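Periplasmic binding protein (Xylanimonas cellulosilytica, PDB 4MX8) probably binds an iron-siderophore or a related metal chelate outside the cell membrane and hands it to an ABC transporter for uptake. Local coordinates at residues Ala15-Thr20 against Val42-Gln47; Gly69-Ser74 against Gly91-Ala96; Lys173-Glu178 against Leu310-Arg315. All blocks are in the same frame, centred on the assembly; numbering follows the deposited sequence.

Interaction 1: Ala15-Thr20 against Val42-Gln47; sequences ATASYT and VPVDPQ
The ring of Tyr19 is the flat group to look at first: it meets the ring of Phe147 with planes at about 35° and that of Trp21 at a similar tilt. With CG anti to the backbone N, the ring leads off from the partner strand, and across the contact Tyr19 offers its CB, 4.2 Å from Val42 CG2. Pro43 sits opposite Thr16 in a non-hydrogen-bonded antiparallel pair whose side chains diverge, and its ring leans on Pro127. Next along, Ala17 and Val42 form a hydrogen-bonded pair with both side chains on one face of the hairpin, against helix 137-152. Ala17 N donates to Val42 O at 2.7 Å, nearly along the C=O axis, and Val42 N returns the bond to Ala17 O at 2.9 Å, in the carbonyl plane. Beyond the bridged residues the chain still holds on: Val44 N reaches Ala15 O at 3.2 Å, an almost straight bond that comes in from above the carbonyl plane. Val44 CG2, lying beside its own backbone N, spans Thr16, touching Ala15 CB and Ala17 CB at 4.2 Å each. Main-chain bonds therefore set the register of this open end of the hairpin, while small apolar groups fill in beside them, with no salt bridge between the two segments.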
ATOM      1  N   ALA A  15      28.631  -2.279 -12.103  1.00 93.14           N
ATOM      2  CA  ALA A  15      28.543  -2.825 -10.744  1.00 81.93           C
ATOM      3  C   ALA A  15      27.270  -3.628 -10.425  1.00 74.21           C
ATOM      4  O   ALA A  15      26.309  -3.643 -11.189  1.00 68.24           O
ATOM      5  CB  ALA A  15      28.725  -1.696  -9.713  1.00 74.28           C
ATOM      6  N   THR A  16      27.289  -4.303  -9.280  1.00 67.83           N
ATOM      7  CA  THR A  16      26.076  -4.846  -8.695  1.00 56.24           C
ATOM      8  C   THR A  16      25.885  -4.293  -7.283  1.00 48.10           C
ATOM      9  O   THR A  16      26.804  -3.727  -6.700  1.00 62.83           O
ATOM     10  CB  THR A  16      26.053  -6.401  -8.669  1.00 66.28           C
ATOM     11  OG1 THR A  16      27.053  -6.908  -7.770  1.00 74.98           O
ATOM     12  CG2 THR A  16      26.283  -6.955 -10.052  1.00 55.50           C
ATOM     13  N   ALA A  17      24.677  -4.448  -6.757  1.00 41.82           N
ATOM     14  CA  ALA A  17      24.337  -4.033  -5.409  1.00 42.54           C
ATOM     15  C   ALA A  17      23.739  -5.243  -4.713  1.00 62.16           C
ATOM     16  O   ALA A  17      22.883  -5.929  -5.277  1.00 65.98           O
ATOM     17  CB  ALA A  17      23.332  -2.904  -5.438  1.00 41.70           C
ATOM     18  N   SER A  18      24.195  -5.510  -3.494  1.00 61.92           N
ATOM     19  CA  SER A  18      23.768  -6.687  -2.758  1.00 47.18           C
ATOM     20  C   SER A  18      22.508  -6.388  -1.962  1.00 49.34           C
ATOM     21  O   SER A  18      22.460  -5.412  -1.211  1.00 48.99           O
ATOM     22  CB  SER A  18      24.870  -7.101  -1.811  1.00 52.36           C
ATOM     23  OG  SER A  18      25.039  -8.495  -1.861  1.00 71.11           O
ATOM     24  N   TYR A  19      21.477  -7.211  -2.137  1.00 49.67           N
ATOM     25  CA  TYR A  19      20.228  -7.015  -1.388  1.00 40.24           C
ATOM     26  C   TYR A  19      19.904  -8.234  -0.521  1.00 48.05           C
ATOM     27  O   TYR A  19      19.734  -9.351  -1.039  1.00 45.72           O
ATOM     28  CB  TYR A  19      19.048  -6.692  -2.305  1.00 27.63           C
ATOM     29  CG  TYR A  19      17.822  -6.280  -1.517  1.00 34.07           C
ATOM     30  CD1 TYR A  19      17.769  -5.044  -0.882  1.00 46.28           C
ATOM     31  CD2 TYR A  19      16.727  -7.112  -1.402  1.00 23.86           C
ATOM     32  CE1 TYR A  19      16.660  -4.655  -0.151  1.00 45.17           C
ATOM     33  CE2 TYR A  19      15.611  -6.730  -0.674  1.00 39.85           C
ATOM     34  CZ  TYR A  19      15.580  -5.498  -0.046  1.00 45.07           C
ATOM     35  OH  TYR A  19      14.475  -5.094   0.686  1.00 45.53           O
ATOM     36  N   THR A  20      19.840  -8.010   0.797  1.00 41.65           N
ATOM     37  CA  THR A  20      19.627  -9.093   1.748  1.00 28.96           C
ATOM     38  C   THR A  20      18.457  -8.796   2.660  1.00 42.36           C
ATOM     39  O   THR A  20      18.414  -7.757   3.316  1.00 51.32           O
ATOM     40  CB  THR A  20      20.856  -9.363   2.601  1.00 31.33           C
ATOM     41  OG1 THR A  20      21.920  -9.823   1.760  1.00 44.83           O
ATOM     42  CG2 THR A  20      20.550 -10.435   3.623  1.00 31.95           C
ATOM     43  N   VAL A  42      21.771  -7.557  -7.362  1.00 47.05           N
ATOM     44  CA  VAL A  42      21.015  -6.732  -8.296  1.00 40.97           C
ATOM     45  C   VAL A  42      21.963  -5.905  -9.138  1.00 44.31           C
ATOM     46  O   VAL A  42      22.856  -5.259  -8.604  1.00 41.87           O
ATOM     47  CB  VAL A  42      20.190  -5.703  -7.528  1.00 38.78           C
ATOM     48  CG1 VAL A  42      19.271  -4.953  -8.467  1.00 48.92           C
ATOM     49  CG2 VAL A  42      19.404  -6.370  -6.457  1.00 48.15           C
ATOM     50  N   PRO A  43      21.759  -5.889 -10.458  1.00 48.35           N
ATOM     51  CA  PRO A  43      22.602  -5.028 -11.295  1.00 48.37           C
ATOM     52  C   PRO A  43      22.274  -3.541 -11.095  1.00 47.44           C
ATOM     53  O   PRO A  43      21.098  -3.179 -11.009  1.00 44.75           O
ATOM     54  CB  PRO A  43      22.233  -5.469 -12.714  1.00 37.92           C
ATOM     55  CG  PRO A  43      20.839  -5.963 -12.598  1.00 35.27           C
ATOM     56  CD  PRO A  43      20.775  -6.644 -11.252  1.00 37.56           C
ATOM     57  N   VAL A  44      23.302  -2.697 -11.015  1.00 46.91           N
ATOM     58  CA  VAL A  44      23.110  -1.243 -10.954  1.00 44.97           C
ATOM     59  C   VAL A  44      22.849  -0.652 -12.343  1.00 50.07           C
ATOM     60  O   VAL A  44      23.436  -1.101 -13.325  1.00 55.22           O
ATOM     61  CB  VAL A  44      24.328  -0.553 -10.353  1.00 41.14           C
ATOM     62  CG1 VAL A  44      24.111   0.932 -10.309  1.00 41.62           C
ATOM     63  CG2 VAL A  44      24.604  -1.091  -8.966  1.00 40.13           C
ATOM     64  N   ASP A  45      21.985   0.357 -12.413  1.00 43.59           N
ATOM     65  CA  ASP A  45      21.522   0.930 -13.681  1.00 47.94           C
ATOM     66  C   ASP A  45      20.950  -0.149 -14.603  1.00 49.33           C
ATOM     67  O   ASP A  45      21.420  -0.293 -15.735  1.00 48.89           O
ATOM     68  CB  ASP A  45      22.655   1.694 -14.387  1.00 47.92           C
ATOM     69  CG  ASP A  45      22.155   2.612 -15.521  1.00 63.79           C
ATOM     70  OD1 ASP A  45      20.940   2.911 -15.566  1.00 69.06           O
ATOM     71  OD2 ASP A  45      22.987   3.051 -16.362  1.00 62.19           O
ATOM     72  N   PRO A  46      19.939  -0.912 -14.129  1.00 40.75           N
ATOM     73  CA  PRO A  46      19.416  -1.984 -14.980  1.00 38.30           C
ATOM     74  C   PRO A  46      18.602  -1.434 -16.151  1.00 50.17           C
ATOM     75  O   PRO A  46      17.970  -0.374 -16.046  1.00 51.02           O
ATOM     76  CB  PRO A  46      18.530  -2.783 -14.023  1.00 35.57           C
ATOM     77  CG  PRO A  46      18.026  -1.749 -13.046  1.00 36.02           C
ATOM     78  CD  PRO A  46      19.213  -0.833 -12.846  1.00 46.50           C
ATOM     79  N   GLN A  47      18.606  -2.174 -17.254  1.00 54.79           N
ATOM     80  CA  GLN A  47      18.099  -1.675 -18.527  1.00 45.60           C
ATOM     81  C   GLN A  47      16.708  -2.234 -18.932  1.00 51.00           C
ATOM     82  O   GLN A  47      16.046  -1.693 -19.830  1.00 50.87           O
ATOM     83  CB  GLN A  47      19.167  -1.950 -19.591  1.00 44.90           C
ATOM     84  CG  GLN A  47      19.549  -0.759 -20.489  1.00 65.69           C
ATOM     85  CD  GLN A  47      19.927   0.509 -19.723  1.00 69.82           C
ATOM     86  OE1 GLN A  47      20.347   0.449 -18.566  1.00 65.84           O
ATOM     87  NE2 GLN A  47      19.773   1.670 -20.375  1.00 71.03           N
TER

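Interaction 2: Gly69-Ser74 against Gly91-Ala96; sequences GAPLDS and GTLFEA
No direct hydrogen bond joins these two segments; two modelled waters make the polar links instead. Water 2 accepts from Leu93 N at 2.8 Å and also lies 3.2 Å from Ser74 OG, a hydrogen bond whose direction is open. Water 1 donates to Gly91 O at 3.1 Å and takes a weak bond from Asp73 N. Besides the waters, the contact is made mostly by van der Waals packing. Pro71 lays the CB side of its ring against the main chain of Thr92, with CB 3.5 Å from Thr92 CA, and its CA-H faces Gly91 O. Its ring crosses the Leu93 side chain at about a right angle, CG meeting CD2 of Leu93 at 4.1 Å. Leu93 CG is anti to its carbonyl carbon, which lets the branched end pack on Ser74, whose OG stands 3.6 Å from Leu93 CG. Both segments carry the chain past the C-terminal ends of neighbouring parallel strands, 67-70 and 87-89; Ala70 still pairs through its backbone with Phe88 and Ala90. Here Pro71 centres an inverse gamma turn, with Met54 of helix 54-62 also against its side chain. Opposite it, Thr92 OG1 accepts from Phe94 N at 3.2 Å, making an ST turn, and weakly from Glu95 N. The loop is drawn in further by Thr92 N, which donates to Glu95 O at 2.8 Å. Just before it, Gly91 has backbone angles (phi 145°, psi -135°) that call for glycine, and a CB there would run into Glu95 O.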
ATOM      1  N   GLY A  69       8.261  -4.233 -18.082  1.00 38.22           N
ATOM      2  CA  GLY A  69       7.237  -5.254 -18.032  1.00 32.73           C
ATOM      3  C   GLY A  69       6.515  -5.190 -16.697  1.00 35.02           C
ATOM      4  O   GLY A  69       7.128  -4.900 -15.664  1.00 34.33           O
ATOM      5  N   ALA A  70       5.215  -5.487 -16.723  1.00 30.35           N
ATOM      6  CA  ALA A  70       4.350  -5.303 -15.569  1.00 25.49           C
ATOM      7  C   ALA A  70       3.018  -5.975 -15.837  1.00 35.38           C
ATOM      8  O   ALA A  70       2.630  -6.174 -16.998  1.00 35.06           O
ATOM      9  CB  ALA A  70       4.132  -3.813 -15.312  1.00 25.76           C
ATOM     10  N   PRO A  71       2.301  -6.323 -14.764  1.00 27.78           N
ATOM     11  CA  PRO A  71       0.915  -6.767 -14.938  1.00 33.02           C
ATOM     12  C   PRO A  71       0.069  -5.586 -15.412  1.00 35.34           C
ATOM     13  O   PRO A  71      -0.521  -4.896 -14.575  1.00 30.86           O
ATOM     14  CB  PRO A  71       0.507  -7.176 -13.524  1.00 25.88           C
ATOM     15  CG  PRO A  71       1.456  -6.433 -12.622  1.00 22.38           C
ATOM     16  CD  PRO A  71       2.736  -6.379 -13.361  1.00 22.77           C
ATOM     17  N   LEU A  72       0.019  -5.356 -16.725  1.00 37.34           N
ATOM     18  CA  LEU A  72      -0.524  -4.105 -17.266  1.00 36.41           C
ATOM     19  C   LEU A  72      -1.955  -3.824 -16.846  1.00 40.36           C
ATOM     20  O   LEU A  72      -2.295  -2.677 -16.542  1.00 45.12           O
ATOM     21  CB  LEU A  72      -0.401  -4.067 -18.789  1.00 32.07           C
ATOM     22  CG  LEU A  72       1.043  -4.235 -19.229  1.00 32.11           C
ATOM     23  CD1 LEU A  72       1.090  -4.559 -20.669  1.00 34.53           C
ATOM     24  CD2 LEU A  72       1.844  -2.984 -18.952  1.00 33.69           C
ATOM     25  N   ASP A  73      -2.782  -4.869 -16.810  1.00 38.02           N
ATOM     26  CA  ASP A  73      -4.202  -4.701 -16.506  1.00 42.76           C
ATOM     27  C   ASP A  73      -4.434  -4.218 -15.081  1.00 38.81           C
ATOM     28  O   ASP A  73      -5.570  -3.911 -14.718  1.00 54.84           O
ATOM     29  CB  ASP A  73      -4.984  -6.005 -16.721  1.00 59.50           C
ATOM     30  CG  ASP A  73      -5.000  -6.461 -18.167  1.00 73.77           C
ATOM     31  OD1 ASP A  73      -5.030  -5.592 -19.075  1.00 75.23           O
ATOM     32  OD2 ASP A  73      -5.000  -7.699 -18.385  1.00 72.45           O
ATOM     33  N   SER A  74      -3.367  -4.159 -14.281  1.00 32.13           N
ATOM     34  CA  SER A  74      -3.451  -3.780 -12.863  1.00 33.12           C
ATOM     35  C   SER A  74      -2.772  -2.449 -12.540  1.00 36.99           C
ATOM     36  O   SER A  74      -2.916  -1.934 -11.435  1.00 50.49           O
ATOM     37  CB  SER A  74      -2.825  -4.859 -11.962  1.00 27.79           C
ATOM     38  OG  SER A  74      -3.246  -6.159 -12.326  1.00 40.94           O
ATOM     39  N   GLY A  91       2.058 -10.668 -16.481  1.00 37.22           N
ATOM     40  CA  GLY A  91       1.179 -11.521 -15.698  1.00 31.00           C
ATOM     41  C   GLY A  91       0.062 -10.745 -15.030  1.00 32.33           C
ATOM     42  O   GLY A  91      -0.575  -9.908 -15.670  1.00 37.99           O
ATOM     43  N   THR A  92      -0.184 -11.041 -13.753  1.00 28.08           N
ATOM     44  CA  THR A  92      -1.110 -10.263 -12.924  1.00 35.79           C
ATOM     45  C   THR A  92      -0.425  -9.997 -11.589  1.00 37.68           C
ATOM     46  O   THR A  92       0.738 -10.347 -11.418  1.00 39.99           O
ATOM     47  CB  THR A  92      -2.385 -11.022 -12.630  1.00 24.35           C
ATOM     48  OG1 THR A  92      -2.058 -12.120 -11.775  1.00 32.62           O
ATOM     49  CG2 THR A  92      -3.034 -11.523 -13.918  1.00 26.13           C
ATOM     50  N   LEU A  93      -1.144  -9.404 -10.638  1.00 21.80           N
ATOM     51  CA  LEU A  93      -0.551  -9.066  -9.343  1.00 20.64           C
ATOM     52  C   LEU A  93      -0.151 -10.312  -8.555  1.00 31.48           C
ATOM     53  O   LEU A  93       0.587 -10.215  -7.584  1.00 30.19           O
ATOM     54  CB  LEU A  93      -1.529  -8.253  -8.501  1.00 24.57           C
ATOM     55  CG  LEU A  93      -1.910  -6.876  -9.046  1.00 23.33           C
ATOM     56  CD1 LEU A  93      -2.957  -6.214  -8.167  1.00 22.12           C
ATOM     57  CD2 LEU A  93      -0.663  -6.021  -9.163  1.00 23.61           C
ATOM     58  N   PHE A  94      -0.648 -11.471  -8.987  1.00 26.34           N
ATOM     59  CA  PHE A  94      -0.521 -12.716  -8.244  1.00 21.65           C
ATOM     60  C   PHE A  94       0.255 -13.790  -8.997  1.00 29.93           C
ATOM     61  O   PHE A  94       0.659 -14.802  -8.409  1.00 35.75           O
ATOM     62  CB  PHE A  94      -1.898 -13.312  -7.993  1.00 21.91           C
ATOM     63  CG  PHE A  94      -2.757 -12.523  -7.071  1.00 22.00           C
ATOM     64  CD1 PHE A  94      -2.530 -12.523  -5.713  1.00 26.18           C
ATOM     65  CD2 PHE A  94      -3.839 -11.827  -7.556  1.00 23.91           C
ATOM     66  CE1 PHE A  94      -3.362 -11.810  -4.856  1.00 40.29           C
ATOM     67  CE2 PHE A  94      -4.675 -11.120  -6.701  1.00 31.54           C
ATOM     68  CZ  PHE A  94      -4.440 -11.110  -5.355  1.00 31.38           C
ATOM     69  N   GLU A  95       0.423 -13.598 -10.299  1.00 24.50           N
ATOM     70  CA  GLU A  95       0.850 -14.689 -11.154  1.00 22.70           C
ATOM     71  C   GLU A  95       1.735 -14.199 -12.282  1.00 28.90           C
ATOM     72  O   GLU A  95       1.482 -13.146 -12.873  1.00 40.06           O
ATOM     73  CB  GLU A  95      -0.387 -15.381 -11.724  1.00 31.54           C
ATOM     74  CG  GLU A  95      -0.132 -16.775 -12.249  1.00 43.75           C
ATOM     75  CD  GLU A  95      -1.410 -17.504 -12.618  1.00 56.12           C
ATOM     76  OE1 GLU A  95      -2.484 -16.854 -12.631  1.00 49.98           O
ATOM     77  OE2 GLU A  95      -1.334 -18.727 -12.896  1.00 68.80           O
ATOM     78  N   ALA A  96       2.771 -14.966 -12.600  1.00 27.22           N
ATOM     79  CA  ALA A  96       3.714 -14.567 -13.640  1.00 29.90           C
ATOM     80  C   ALA A  96       3.602 -15.408 -14.914  1.00 36.56           C
ATOM     81  O   ALA A  96       3.460 -16.629 -14.848  1.00 54.56           O
ATOM     82  CB  ALA A  96       5.133 -14.629 -13.093  1.00 34.52           C
TER
HETATM   83  O   HOH W   1      -2.739  -7.764 -15.515  1.00 51.50           O
HETATM   84  O   HOH W   2      -3.843  -8.802 -10.588  1.00 34.79           O

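Interaction 3: Lys173-Glu178 against Leu310-Arg315; sequences KAAVTE and LQVAAR
Two carbonyl oxygens, those of Asp282 and Val284, grip Arg315 NH1, so the last residue of the chain is tied to the edge strand 284-287 and the approach to it. Ahead of it the backbone keeps coiling through bonds to the third residue back, such as Ala314 N to Gln311 O at 2.9 Å. That coil turns an apolar side to helix 155-179, and no hydrogen bond crosses between the two segments. Ala175 is the centre of the contact: its CB meets Leu310 CD2 at 3.8 Å and Val312 CG2 at 4.2 Å. Ala175 CB also lies 4.5 Å from Ala313 CB. Leu310 starts out away from the helix and bends only its CD2 methyl back. Val312 points toward the helix, with CG2 in the crowded position between its backbone N and carbonyl carbon; from there that methyl lies over the Ala175 carbonyl, 4.0 Å from Ala175 O, and reaches Val176 CG2 at 4.2 Å. Val312 also touches Trp246, Trp248 and Leu285, which puts it between helix and sheet. Such a C-terminal tail, packed between the C-terminal lobe's sheet and one long helix joining the lobes, fits the TroA-like binding-protein fold.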
ATOM      1  N   LYS A 173      -0.035  14.847   9.884  1.00 29.42           N
ATOM      2  CA  LYS A 173      -0.125  14.583  11.328  1.00 29.83           C
ATOM      3  C   LYS A 173      -0.532  15.843  12.107  1.00 35.72           C
ATOM      4  O   LYS A 173      -1.373  15.792  13.011  1.00 32.01           O
ATOM      5  CB  LYS A 173       1.187  14.014  11.873  1.00 29.67           C
ATOM      6  CG  LYS A 173       1.465  12.582  11.483  1.00 33.77           C
ATOM      7  CD  LYS A 173       2.881  12.162  11.865  1.00 33.01           C
ATOM      8  CE  LYS A 173       3.059  12.162  13.358  1.00 56.01           C
ATOM      9  NZ  LYS A 173       4.483  12.004  13.758  1.00 69.18           N
ATOM     10  N   ALA A 174       0.057  16.978  11.743  1.00 35.90           N
ATOM     11  CA  ALA A 174      -0.347  18.238  12.342  1.00 34.29           C
ATOM     12  C   ALA A 174      -1.841  18.519  12.076  1.00 47.96           C
ATOM     13  O   ALA A 174      -2.579  18.852  12.999  1.00 43.91           O
ATOM     14  CB  ALA A 174       0.511  19.346  11.841  1.00 35.49           C
ATOM     15  N   ALA A 175      -2.289  18.351  10.831  1.00 45.93           N
ATOM     16  CA  ALA A 175      -3.697  18.552  10.489  1.00 34.58           C
ATOM     17  C   ALA A 175      -4.641  17.664  11.309  1.00 44.41           C
ATOM     18  O   ALA A 175      -5.673  18.132  11.794  1.00 40.64           O
ATOM     19  CB  ALA A 175      -3.914  18.333   9.022  1.00 33.98           C
ATOM     20  N   VAL A 176      -4.274  16.390  11.451  1.00 32.50           N
ATOM     21  CA  VAL A 176      -5.039  15.420  12.232  1.00 35.00           C
ATOM     22  C   VAL A 176      -5.122  15.797  13.721  1.00 48.48           C
ATOM     23  O   VAL A 176      -6.201  15.715  14.345  1.00 45.39           O
ATOM     24  CB  VAL A 176      -4.426  14.017  12.067  1.00 32.19           C
ATOM     25  CG1 VAL A 176      -5.056  13.003  13.004  1.00 30.63           C
ATOM     26  CG2 VAL A 176      -4.579  13.577  10.652  1.00 35.41           C
ATOM     27  N   THR A 177      -3.975  16.197  14.272  1.00 33.82           N
ATOM     28  CA  THR A 177      -3.881  16.663  15.645  1.00 35.32           C
ATOM     29  C   THR A 177      -4.763  17.878  15.869  1.00 37.16           C
ATOM     30  O   THR A 177      -5.391  18.016  16.921  1.00 38.46           O
ATOM     31  CB  THR A 177      -2.441  17.039  16.000  1.00 35.69           C
ATOM     32  OG1 THR A 177      -1.703  15.855  16.318  1.00 42.42           O
ATOM     33  CG2 THR A 177      -2.405  17.980  17.184  1.00 37.82           C
ATOM     34  N   GLU A 178      -4.824  18.756  14.874  1.00 38.92           N
ATOM     35  CA  GLU A 178      -5.545  20.014  15.027  1.00 39.67           C
ATOM     36  C   GLU A 178      -7.050  19.788  14.930  1.00 43.61           C
ATOM     37  O   GLU A 178      -7.836  20.511  15.551  1.00 56.22           O
ATOM     38  CB  GLU A 178      -5.061  21.048  14.010  1.00 40.39           C
ATOM     39  CG  GLU A 178      -4.938  22.452  14.571  1.00 49.77           C
ATOM     40  CD  GLU A 178      -3.907  22.554  15.702  1.00 64.17           C
ATOM     41  OE1 GLU A 178      -2.811  21.931  15.601  1.00 57.91           O
ATOM     42  OE2 GLU A 178      -4.202  23.259  16.699  1.00 67.94           O
ATOM     43  N   LEU A 310      -5.003  15.088   4.606  1.00 41.64           N
ATOM     44  CA  LEU A 310      -5.128  16.549   4.746  1.00 32.14           C
ATOM     45  C   LEU A 310      -6.541  17.100   4.548  1.00 41.79           C
ATOM     46  O   LEU A 310      -6.792  18.266   4.831  1.00 54.18           O
ATOM     47  CB  LEU A 310      -4.127  17.289   3.851  1.00 32.82           C
ATOM     48  CG  LEU A 310      -2.686  17.425   4.364  1.00 32.34           C
ATOM     49  CD1 LEU A 310      -1.721  17.819   3.265  1.00 32.86           C
ATOM     50  CD2 LEU A 310      -2.608  18.406   5.497  1.00 33.49           C
ATOM     51  N   GLN A 311      -7.461  16.267   4.075  1.00 40.73           N
ATOM     52  CA  GLN A 311      -8.863  16.659   3.973  1.00 34.84           C
ATOM     53  C   GLN A 311      -9.467  17.069   5.313  1.00 40.43           C
ATOM     54  O   GLN A 311     -10.379  17.885   5.314  1.00 48.27           O
ATOM     55  CB  GLN A 311      -9.721  15.531   3.409  1.00 34.34           C
ATOM     56  CG  GLN A 311      -9.390  15.065   2.006  1.00 48.52           C
ATOM     57  CD  GLN A 311     -10.219  13.841   1.588  1.00 48.31           C
ATOM     58  OE1 GLN A 311     -11.340  13.974   1.067  1.00 49.84           O
ATOM     59  NE2 GLN A 311      -9.670  12.644   1.823  1.00 37.22           N
ATOM     60  N   VAL A 312      -9.006  16.506   6.443  1.00 34.34           N
ATOM     61  CA  VAL A 312      -9.599  16.904   7.740  1.00 35.28           C
ATOM     62  C   VAL A 312      -9.501  18.389   7.977  1.00 47.57           C
ATOM     63  O   VAL A 312     -10.360  18.971   8.637  1.00 59.32           O
ATOM     64  CB  VAL A 312      -8.971  16.263   8.987  1.00 34.17           C
ATOM     65  CG1 VAL A 312      -9.655  14.985   9.325  1.00 47.21           C
ATOM     66  CG2 VAL A 312      -7.471  16.099   8.837  1.00 32.93           C
ATOM     67  N   ALA A 313      -8.444  18.993   7.449  1.00 37.25           N
ATOM     68  CA  ALA A 313      -8.222  20.417   7.618  1.00 39.32           C
ATOM     69  C   ALA A 313      -9.407  21.210   7.097  1.00 51.32           C
ATOM     70  O   ALA A 313      -9.723  22.284   7.614  1.00 61.32           O
ATOM     71  CB  ALA A 313      -6.962  20.839   6.914  1.00 39.21           C
ATOM     72  N   ALA A 314     -10.080  20.663   6.091  1.00 46.67           N
ATOM     73  CA  ALA A 314     -11.126  21.408   5.401  1.00 43.78           C
ATOM     74  C   ALA A 314     -12.535  21.261   5.993  1.00 52.45           C
ATOM     75  O   ALA A 314     -13.430  22.024   5.632  1.00 62.04           O
ATOM     76  CB  ALA A 314     -11.134  21.047   3.945  1.00 43.60           C
ATOM     77  N   ARG A 315     -12.731  20.304   6.896  1.00 45.18           N
ATOM     78  CA  ARG A 315     -14.072  19.998   7.412  1.00 55.08           C
ATOM     79  C   ARG A 315     -14.478  20.801   8.651  1.00 59.54           C
ATOM     80  O   ARG A 315     -13.633  21.383   9.328  1.00 71.51           O
ATOM     81  CB  ARG A 315     -14.194  18.503   7.710  1.00 51.79           C
ATOM     82  CG  ARG A 315     -13.837  17.630   6.550  1.00 40.37           C
ATOM     83  CD  ARG A 315     -14.790  17.837   5.395  1.00 42.02           C
ATOM     84  NE  ARG A 315     -14.530  16.845   4.360  1.00 57.32           N
ATOM     85  CZ  ARG A 315     -15.044  15.617   4.364  1.00 61.05           C
ATOM     86  NH1 ARG A 315     -15.858  15.241   5.337  1.00 56.04           N
ATOM     87  NH2 ARG A 315     -14.743  14.766   3.396  1.00 68.60           N
TER

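How the interactions relate
Along the chain the three contacts follow one another without overlap. Interactions 1 and 2 lie in the N-terminal part, centres about 23 Å apart and nearest atoms about 8 Å apart: the first ties the hairpin of strands 16-24 and 35-43, the second the loops leaving parallel strands 67-70 and 87-89. Interaction 3 is across the chain's centre from both, with centres about 41 Å from interaction 1 and 36 Å from interaction 2. It brings helix 155-179 to the chain end beside the mixed sheet. The layout is consistent with two lobes linked by that long helix, a build in which such proteins usually hold ligand between the lobes.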